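Local coordinates for maternal effect protein oskar (Drosophila melanogaster, PDB 5CD9), which probably binds the 3'-untranslated regions of RNA through its C-terminal domain, which has an SGNH-hydrolase-like fold, at residues Asp17-Ile22 against Arg75-Arg80; Met36-Met41 against Gly94-Met99; Arg58-Gly63 against Gln187-Lys192. All coordinates share one frame; numbering follows the deposited sequence.

Contact 1: residues Asp17-Ile22 against Arg75-Arg80; sequences DSLLTI and RNRLKR. With SO4 (sulfate ion), chain F.
Arg77 meets the backbone of Leu19 end-on: NH1 and NH2 both donate to the same carbonyl oxygen, each 3.0 Å from Leu19 O, which lies close to the guanidinium plane. NH2 arrives on a lone pair in the carbonyl plane, whereas NH1 comes from above it, 46° out. Over one face of the guanidinium sits Leu19 CB, 3.8 Å from Arg77 NH2, and the two side chains cross at about a right angle. The arginine leaves its helix with CG anti to the backbone N and bends at chi2 (70°), bringing its end across to the 17-22 turn. NH1 also reaches back weakly to Arg80 O; the positive guanidinium probably eases the close approach of two acceptors, Leu19 O and Arg80 O, 3.1 Å apart. Arg80 O further takes a CA-H...O contact from Leu20 CA at 3.3 Å. Along the helix, Arg75 grips a sulfate, probably from the crystallisation liquor, through NH1 to O4 and NH2 to O2, and forms a salt bridge with Glu117. Leu78 packs on Leu114 and Met118 of helix 104-120, while Ile22 touches Pro34 of strand 33-37 and Leu64 of strand 64-66.

Contact 2: residues Met36-Met41 against Gly94-Met99; sequences MGDDFM and GSVDIM
The Phe40 ring turns its edge to helix 95-99: CE2 comes within 3.9 Å of Ser95 CB, and the selenium of Met99, a selenomethionine, also lies near the ring plane. The ring meets two others from the same chain as well, Trp198 nearly parallel to it and Tyr195 more steeply inclined. This is the core of an SGNH-hydrolase-like fold. Gly37-Asp38-Asp39 and Gly94-Ser95-Val96-Asp97 resemble the family's GDS and GxND motifs, with Asp39 where the serine nucleophile would stand and Val96 in place of the asparagine, so the arrangement is consistent with a binding domain rather than a working esterase.

The Asp38 carboxylate serves two helix starts. OD1 caps helix 39-48 directly, accepting from Phe40 N at 3.1 Å through its anti lone pair; a chi1 of 49°, which sets CG between the backbone N and the carbonyl carbon, folds it back for this bond. OD2 accepts a hydrogen bond from water 1 at 2.7 Å, and that water accepts from Gly94 N and Val96 N. Water 2 lies 2.6 Å from Asp38 OD2 and accepts from Ser95 N. With alanine in place of Asp38, Phe40 N would probably lose its cap and both waters the oxygen that ties them to this loop. Gly94, at the N-cap of helix 95-99, has backbone angles at which a side chain would collide with the carbonyl before it. Asp38 and Val96 run alongside each other, pointing opposite ways, with Val96 CG2 3.6 Å from Asp38 CB.

Contact 3: residues Arg58-Gly63 against Gln187-Lys192; sequences RVLQSG and QVTGSK
Thr189 hooks the loop 187-192 onto Leu60, and the approach to it starts at Gln187. There the side chain curls forward along its own segment: NE2 of Gln187 donates to Val188 O at 2.7 Å, almost straight at 175°, with the oxygen in the amide plane. Val188 follows, buried, its side chain against Asp39 and Tyr195. At Thr189 the loop turns its side chain to the other segment. With chi1 at 58°, OG1 stands between the backbone N and the carbonyl carbon, and it accepts from Leu60 N at 3.0 Å in a nearly linear bond. The same oxygen packs 3.7 Å from Leu60 CB and equally far from Val59 CG1, while Thr189 CG2 is 4.1 Å from Arg58 O. In the SGNH-type fold this loop belongs to the connection between the last short strand, 162-163, and the closing helix, 200-212; here it lies against the run leading into strand 61-62. That run is braced from within by Gln61, whose NE2 donates to Val59 O from above the carbonyl plane. Next comes Gly190, whose CA sits 4.1 Å from Val59 CG1; a CB at this place would come within 3.5 Å of that methyl. Gly190 N is hydrogen-bonded to Ser67 OG, which also makes a weak bond with Thr189 OG1. Past it, Ser191 touches Arg100.

Overall arrangement
Contacts 2 and 3 are the closest pair, their centres about 11 Å apart, and they meet where Asp39 OD2 approaches Val188 CB at 3.4 Å. Ser67 joins them too, bonded to Asp39 of contact 2 and to Gly190 of contact 3. Contact 1 lies about 18 Å from contact 2, centre to centre, and about 16 Å from contact 3. It reaches the former through Leu78 CD1 on Met36 CE, 3.7 Å, and the latter through Leu19 CD2 near Gln61 OE1, also 3.7 Å. Contact 2, in the core, probably corresponds to the place of the catalytic site in SGNH hydrolases, with the other two nearer the surface; one sulfate is bound by Arg75 at contact 1.

Contact 1: residues Asp17-Ile22 against Arg75-Arg80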
loop_
_atom_site.group_PDB
_atom_site.type_symbol
_atom_site.label_atom_id
_atom_site.label_comp_id
_atom_site.label_asym_id
_atom_site.label_seq_id
_atom_site.Cartn_x
_atom_site.Cartn_y
_atom_site.Cartn_z
ATOM N N ASP A 17 14.417 15.709 7.473
ATOM C CA ASP A 17 13.708 16.699 6.661
ATOM C C ASP A 17 13.594 16.299 5.188
ATOM O O ASP A 17 12.767 16.846 4.453
ATOM C CB ASP A 17 14.376 18.074 6.767
ATOM C CG ASP A 17 15.622 18.187 5.901
ATOM O OD1 ASP A 17 16.493 17.290 5.972
ATOM O OD2 ASP A 17 15.728 19.175 5.140
ATOM N N SER A 18 14.418 15.347 4.759
ATOM C CA SER A 18 14.369 14.863 3.381
ATOM C C SER A 18 13.065 14.123 3.101
ATOM O O SER A 18 12.697 13.930 1.947
ATOM C CB SER A 18 15.558 13.951 3.076
ATOM O OG SER A 18 16.782 14.584 3.409
ATOM N N LEU A 19 12.376 13.715 4.163
ATOM C CA LEU A 19 11.114 12.992 4.049
ATOM C C LEU A 19 9.959 13.940 3.716
ATOM O O LEU A 19 8.917 13.518 3.216
ATOM C CB LEU A 19 10.819 12.234 5.349
ATOM C CG LEU A 19 11.896 11.253 5.837
ATOM C CD1 LEU A 19 11.584 10.750 7.243
ATOM C CD2 LEU A 19 12.082 10.081 4.873
ATOM N N LEU A 20 10.158 15.224 3.990
ATOM C CA LEU A 20 9.155 16.237 3.705
ATOM C C LEU A 20 8.847 16.386 2.218
ATOM O O LEU A 20 7.753 16.820 1.852
ATOM C CB LEU A 20 9.583 17.584 4.288
ATOM C CG LEU A 20 9.113 17.837 5.721
ATOM C CD1 LEU A 20 9.957 18.914 6.378
ATOM C CD2 LEU A 20 7.646 18.237 5.709
ATOM N N THR A 21 9.803 16.042 1.362
ATOM C CA THR A 21 9.591 16.188 -0.072
ATOM C C THR A 21 9.835 14.879 -0.796
ATOM O O THR A 21 10.732 14.117 -0.442
ATOM C CB THR A 21 10.493 17.280 -0.715
ATOM O OG1 THR A 21 11.830 16.789 -0.832
ATOM C CG2 THR A 21 10.491 18.561 0.104
ATOM N N ILE A 22 9.023 14.622 -1.813
ATOM C CA ILE A 22 9.237 13.476 -2.674
ATOM C C ILE A 22 9.386 13.986 -4.093
ATOM O O ILE A 22 9.039 15.127 -4.394
ATOM C CB ILE A 22 8.096 12.446 -2.571
ATOM C CG1 ILE A 22 6.766 13.069 -3.009
ATOM C CG2 ILE A 22 7.989 11.910 -1.145
ATOM C CD1 ILE A 22 5.600 12.089 -2.952
ATOM N N ARG A 75 -0.959 7.577 8.036
ATOM C CA ARG A 75 -1.502 8.811 8.593
ATOM C C ARG A 75 -0.381 9.711 9.109
ATOM O O ARG A 75 -0.391 10.922 8.879
ATOM C CB ARG A 75 -2.512 8.509 9.700
ATOM C CG ARG A 75 -3.770 7.802 9.201
ATOM C CD ARG A 75 -4.632 7.340 10.363
ATOM N NE ARG A 75 -5.025 8.450 11.230
ATOM C CZ ARG A 75 -5.507 8.299 12.460
ATOM N NH1 ARG A 75 -5.648 7.084 12.973
ATOM N NH2 ARG A 75 -5.847 9.361 13.179
ATOM N N ASN A 76 0.602 9.113 9.782
ATOM C CA ASN A 76 1.740 9.878 10.290
ATOM C C ASN A 76 2.669 10.353 9.182
ATOM O O ASN A 76 3.137 11.491 9.201
ATOM C CB ASN A 76 2.515 9.085 11.345
ATOM C CG ASN A 76 1.726 8.909 12.625
ATOM O OD1 ASN A 76 0.899 9.756 12.975
ATOM N ND2 ASN A 76 1.965 7.807 13.328
ATOM N N ARG A 77 2.922 9.481 8.211
ATOM C CA ARG A 77 3.796 9.815 7.093
ATOM C C ARG A 77 3.318 11.060 6.336
ATOM O O ARG A 77 4.120 11.934 5.999
ATOM C CB ARG A 77 3.925 8.620 6.145
ATOM C CG ARG A 77 4.861 8.840 4.964
ATOM C CD ARG A 77 6.319 8.911 5.412
ATOM N NE ARG A 77 7.228 9.197 4.302
ATOM C CZ ARG A 77 7.577 10.426 3.917
ATOM N NH1 ARG A 77 7.090 11.487 4.547
ATOM N NH2 ARG A 77 8.410 10.597 2.901
ATOM N N LEU A 78 2.012 11.144 6.081
ATOM C CA LEU A 78 1.446 12.267 5.333
ATOM C C LEU A 78 1.551 13.604 6.065
ATOM O O LEU A 78 1.604 14.663 5.437
ATOM C CB LEU A 78 -0.009 11.985 4.946
ATOM C CG LEU A 78 -0.151 10.873 3.904
ATOM C CD1 LEU A 78 -1.605 10.505 3.679
ATOM C CD2 LEU A 78 0.498 11.305 2.596
ATOM N N LYS A 79 1.586 13.556 7.389
ATOM C CA LYS A 79 1.836 14.758 8.174
ATOM C C LYS A 79 3.289 15.199 8.010
ATOM O O LYS A 79 3.623 16.358 8.247
ATOM C CB LYS A 79 1.538 14.506 9.650
ATOM C CG LYS A 79 0.124 14.045 9.936
ATOM C CD LYS A 79 -0.057 13.730 11.418
ATOM C CE LYS A 79 -1.484 13.299 11.725
ATOM N NZ LYS A 79 -1.640 12.836 13.132
ATOM N N ARG A 80 4.150 14.270 7.597
ATOM C CA ARG A 80 5.574 14.564 7.437
ATOM C C ARG A 80 5.961 14.695 5.969
ATOM O O ARG A 80 7.118 14.475 5.596
ATOM C CB ARG A 80 6.438 13.504 8.134
ATOM C CG ARG A 80 6.187 13.420 9.632
ATOM C CD ARG A 80 7.182 12.516 10.344
ATOM N NE ARG A 80 7.111 12.703 11.794
ATOM C CZ ARG A 80 7.813 12.006 12.681
ATOM N NH1 ARG A 80 8.648 11.056 12.278
ATOM N NH2 ARG A 80 7.677 12.257 13.976
HETATM S S SO4 F . -6.789 7.760 16.673
HETATM O O1 SO4 F . -8.121 7.428 17.173
HETATM O O2 SO4 F . -6.845 9.024 15.944
HETATM O O3 SO4 F . -5.848 7.898 17.782
HETATM O O4 SO4 F . -6.341 6.687 15.791
#

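Contact 2: residues Met36-Met41 against Gly94-Met99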
loop_
_atom_site.group_PDB
_atom_site.type_symbol
_atom_site.label_atom_id
_atom_site.label_comp_id
_atom_site.label_asym_id
_atom_site.label_seq_id
_atom_site.Cartn_x
_atom_site.Cartn_y
_atom_site.Cartn_z
HETATM N N MSE A 36 1.646 5.310 -2.524
HETATM C CA MSE A 36 1.755 5.112 -1.091
HETATM C C MSE A 36 1.380 3.686 -0.739
HETATM O O MSE A 36 0.307 3.227 -1.087
HETATM C CB MSE A 36 0.870 6.092 -0.324
HETATM C CG MSE A 36 0.895 5.862 1.177
HETATM SE SE MSE A 36 0.302 7.418 2.217
HETATM C CE MSE A 36 -1.624 7.227 1.965
ATOM N N GLY A 37 2.272 2.987 -0.044
ATOM C CA GLY A 37 1.995 1.624 0.350
ATOM C C GLY A 37 3.097 1.008 1.185
ATOM O O GLY A 37 3.988 1.695 1.678
ATOM N N ASP A 38 3.023 -0.305 1.345
ATOM C CA ASP A 38 3.998 -1.036 2.131
ATOM C C ASP A 38 4.942 -1.782 1.189
ATOM O O ASP A 38 5.089 -1.387 0.030
ATOM C CB ASP A 38 3.276 -1.985 3.090
ATOM C CG ASP A 38 2.222 -2.814 2.394
ATOM O OD1 ASP A 38 2.514 -3.345 1.296
ATOM O OD2 ASP A 38 1.097 -2.919 2.935
ATOM N N ASP A 39 5.566 -2.858 1.670
ATOM C CA ASP A 39 6.526 -3.610 0.850
ATOM C C ASP A 39 5.991 -4.070 -0.508
ATOM O O ASP A 39 6.747 -4.157 -1.475
ATOM C CB ASP A 39 7.112 -4.811 1.611
ATOM C CG ASP A 39 8.228 -4.413 2.552
ATOM O OD1 ASP A 39 9.333 -4.079 2.062
ATOM O OD2 ASP A 39 8.000 -4.430 3.779
ATOM N N PHE A 40 4.698 -4.365 -0.595
ATOM C CA PHE A 40 4.153 -4.844 -1.863
ATOM C C PHE A 40 4.266 -3.784 -2.973
ATOM O O PHE A 40 4.857 -4.046 -4.012
ATOM C CB PHE A 40 2.725 -5.371 -1.701
ATOM C CG PHE A 40 2.626 -6.570 -0.804
ATOM C CD1 PHE A 40 3.157 -7.791 -1.197
ATOM C CD2 PHE A 40 2.012 -6.480 0.438
ATOM C CE1 PHE A 40 3.081 -8.900 -0.366
ATOM C CE2 PHE A 40 1.927 -7.585 1.269
ATOM C CZ PHE A 40 2.465 -8.799 0.862
HETATM N N MSE A 41 3.726 -2.593 -2.738
HETATM C CA MSE A 41 3.884 -1.481 -3.676
HETATM C C MSE A 41 5.356 -1.075 -3.834
HETATM O O MSE A 41 5.810 -0.751 -4.933
HETATM C CB MSE A 41 3.069 -0.269 -3.219
HETATM C CG MSE A 41 1.614 -0.322 -3.595
HETATM SE SE MSE A 41 1.400 -0.586 -5.521
HETATM C CE MSE A 41 0.280 -2.170 -5.463
ATOM N N GLY A 94 -2.899 -1.447 4.332
ATOM C CA GLY A 94 -3.706 -2.306 5.177
ATOM C C GLY A 94 -3.173 -3.721 5.350
ATOM O O GLY A 94 -3.515 -4.393 6.322
ATOM N N SER A 95 -2.347 -4.180 4.411
ATOM C CA SER A 95 -1.775 -5.519 4.492
ATOM C C SER A 95 -0.966 -5.712 5.771
ATOM O O SER A 95 -1.030 -6.767 6.400
ATOM C CB SER A 95 -0.885 -5.812 3.286
ATOM O OG SER A 95 -1.641 -5.863 2.094
ATOM N N VAL A 96 -0.212 -4.688 6.156
ATOM C CA VAL A 96 0.614 -4.783 7.351
ATOM C C VAL A 96 -0.263 -4.910 8.597
ATOM O O VAL A 96 0.005 -5.738 9.475
ATOM C CB VAL A 96 1.584 -3.599 7.478
ATOM C CG1 VAL A 96 2.382 -3.709 8.777
ATOM C CG2 VAL A 96 2.532 -3.562 6.274
ATOM N N ASP A 97 -1.328 -4.117 8.643
ATOM C CA ASP A 97 -2.296 -4.171 9.737
ATOM C C ASP A 97 -2.901 -5.562 9.870
ATOM O O ASP A 97 -3.063 -6.078 10.976
ATOM C CB ASP A 97 -3.426 -3.150 9.525
ATOM C CG ASP A 97 -2.952 -1.705 9.631
ATOM O OD1 ASP A 97 -2.476 -1.152 8.616
ATOM O OD2 ASP A 97 -3.070 -1.111 10.724
ATOM N N ILE A 98 -3.232 -6.171 8.737
ATOM C CA ILE A 98 -3.811 -7.509 8.749
ATOM C C ILE A 98 -2.783 -8.569 9.147
ATOM O O ILE A 98 -3.070 -9.447 9.958
ATOM C CB ILE A 98 -4.474 -7.845 7.406
ATOM C CG1 ILE A 98 -5.779 -7.047 7.272
ATOM C CG2 ILE A 98 -4.745 -9.349 7.291
ATOM C CD1 ILE A 98 -6.506 -7.277 5.984
HETATM N N MSE A 99 -1.578 -8.467 8.601
HETATM C CA MSE A 99 -0.500 -9.392 8.969
HETATM C C MSE A 99 -0.117 -9.306 10.439
HETATM O O MSE A 99 0.256 -10.310 11.040
HETATM C CB MSE A 99 0.733 -9.164 8.096
HETATM C CG MSE A 99 0.473 -9.476 6.645
HETATM SE SE MSE A 99 1.817 -8.735 5.448
HETATM C CE MSE A 99 2.904 -10.334 5.303
HETATM O O HOH W 1 -0.171 -1.835 5.066
HETATM O O HOH W 2 -1.151 -3.154 1.669
#

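Contact 3: residues Arg58-Gly63 against Gln187-Lys192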
loop_
_atom_site.group_PDB
_atom_site.type_symbol
_atom_site.label_atom_id
_atom_site.label_comp_id
_atom_site.label_asym_id
_atom_site.label_seq_id
_atom_site.Cartn_x
_atom_site.Cartn_y
_atom_site.Cartn_z
ATOM N N ARG A 58 16.926 3.252 7.750
ATOM C CA ARG A 58 17.225 1.832 7.903
ATOM C C ARG A 58 16.063 0.961 7.428
ATOM O O ARG A 58 16.265 -0.151 6.951
ATOM C CB ARG A 58 17.627 1.494 9.342
ATOM C CG ARG A 58 16.718 2.062 10.408
ATOM C CD ARG A 58 17.352 1.959 11.799
ATOM N NE ARG A 58 16.478 2.540 12.809
ATOM C CZ ARG A 58 16.508 3.815 13.177
ATOM N NH1 ARG A 58 15.661 4.263 14.093
ATOM N NH2 ARG A 58 17.387 4.641 12.632
ATOM N N VAL A 59 14.847 1.472 7.553
ATOM C CA VAL A 59 13.693 0.774 7.007
ATOM C C VAL A 59 13.597 1.141 5.528
ATOM O O VAL A 59 13.708 2.310 5.174
ATOM C CB VAL A 59 12.420 1.139 7.768
ATOM C CG1 VAL A 59 11.186 0.589 7.053
ATOM C CG2 VAL A 59 12.505 0.603 9.189
ATOM N N LEU A 60 13.450 0.139 4.664
ATOM C CA LEU A 60 13.399 0.377 3.225
ATOM C C LEU A 60 12.199 1.240 2.858
ATOM O O LEU A 60 11.099 1.021 3.358
ATOM C CB LEU A 60 13.292 -0.938 2.458
ATOM C CG LEU A 60 14.536 -1.662 1.955
ATOM C CD1 LEU A 60 14.093 -2.654 0.900
ATOM C CD2 LEU A 60 15.587 -0.695 1.397
ATOM N N GLN A 61 12.413 2.212 1.979
ATOM C CA GLN A 61 11.328 3.073 1.535
ATOM C C GLN A 61 11.716 3.866 0.297
ATOM O O GLN A 61 12.893 4.041 -0.002
ATOM C CB GLN A 61 10.886 4.021 2.658
ATOM C CG GLN A 61 11.996 4.885 3.231
ATOM C CD GLN A 61 11.640 5.440 4.602
ATOM O OE1 GLN A 61 11.113 6.542 4.718
ATOM N NE2 GLN A 61 11.919 4.664 5.646
ATOM N N SER A 62 10.700 4.334 -0.414
ATOM C CA SER A 62 10.874 5.158 -1.598
ATOM C C SER A 62 9.627 6.009 -1.668
ATOM O O SER A 62 8.534 5.487 -1.864
ATOM C CB SER A 62 10.988 4.286 -2.849
ATOM O OG SER A 62 11.226 5.070 -4.006
ATOM N N GLY A 63 9.785 7.312 -1.473
ATOM C CA GLY A 63 8.642 8.196 -1.364
ATOM C C GLY A 63 7.709 7.795 -0.233
ATOM O O GLY A 63 8.135 7.637 0.912
ATOM N N GLN A 187 12.147 -12.058 4.189
ATOM C CA GLN A 187 12.225 -11.137 5.306
ATOM C C GLN A 187 12.154 -9.708 4.769
ATOM O O GLN A 187 12.733 -9.409 3.723
ATOM C CB GLN A 187 13.564 -11.333 6.023
ATOM C CG GLN A 187 13.905 -10.218 6.994
ATOM C CD GLN A 187 13.274 -10.436 8.351
ATOM O OE1 GLN A 187 13.490 -11.472 8.983
ATOM N NE2 GLN A 187 12.487 -9.460 8.808
ATOM N N VAL A 188 11.454 -8.825 5.477
ATOM C CA VAL A 188 11.483 -7.403 5.139
ATOM C C VAL A 188 12.003 -6.597 6.330
ATOM O O VAL A 188 12.094 -7.117 7.438
ATOM C CB VAL A 188 10.090 -6.879 4.705
ATOM C CG1 VAL A 188 9.570 -7.673 3.505
ATOM C CG2 VAL A 188 9.109 -6.949 5.868
ATOM N N THR A 189 12.330 -5.328 6.102
ATOM C CA THR A 189 12.945 -4.485 7.134
ATOM C C THR A 189 11.971 -3.905 8.163
ATOM O O THR A 189 12.346 -3.644 9.306
ATOM C CB THR A 189 13.672 -3.291 6.501
ATOM O OG1 THR A 189 12.739 -2.530 5.720
ATOM C CG2 THR A 189 14.819 -3.766 5.612
ATOM N N GLY A 190 10.733 -3.670 7.748
ATOM C CA GLY A 190 9.789 -2.955 8.586
ATOM C C GLY A 190 8.846 -3.800 9.422
ATOM O O GLY A 190 8.101 -3.260 10.235
ATOM N N SER A 191 8.867 -5.115 9.237
ATOM C CA SER A 191 7.997 -5.999 10.006
ATOM C C SER A 191 8.586 -7.407 10.099
ATOM O O SER A 191 9.424 -7.789 9.290
ATOM C CB SER A 191 6.599 -6.042 9.383
ATOM O OG SER A 191 5.643 -6.543 10.301
ATOM N N LYS A 192 8.135 -8.183 11.078
ATOM C CA LYS A 192 8.704 -9.507 11.294
ATOM C C LYS A 192 7.999 -10.627 10.535
ATOM O O LYS A 192 8.527 -11.733 10.427
ATOM C CB LYS A 192 8.748 -9.834 12.786
ATOM C CG LYS A 192 7.385 -10.025 13.428
ATOM C CD LYS A 192 7.544 -10.264 14.924
ATOM C CE LYS A 192 6.199 -10.383 15.618
ATOM N NZ LYS A 192 6.345 -10.290 17.100
#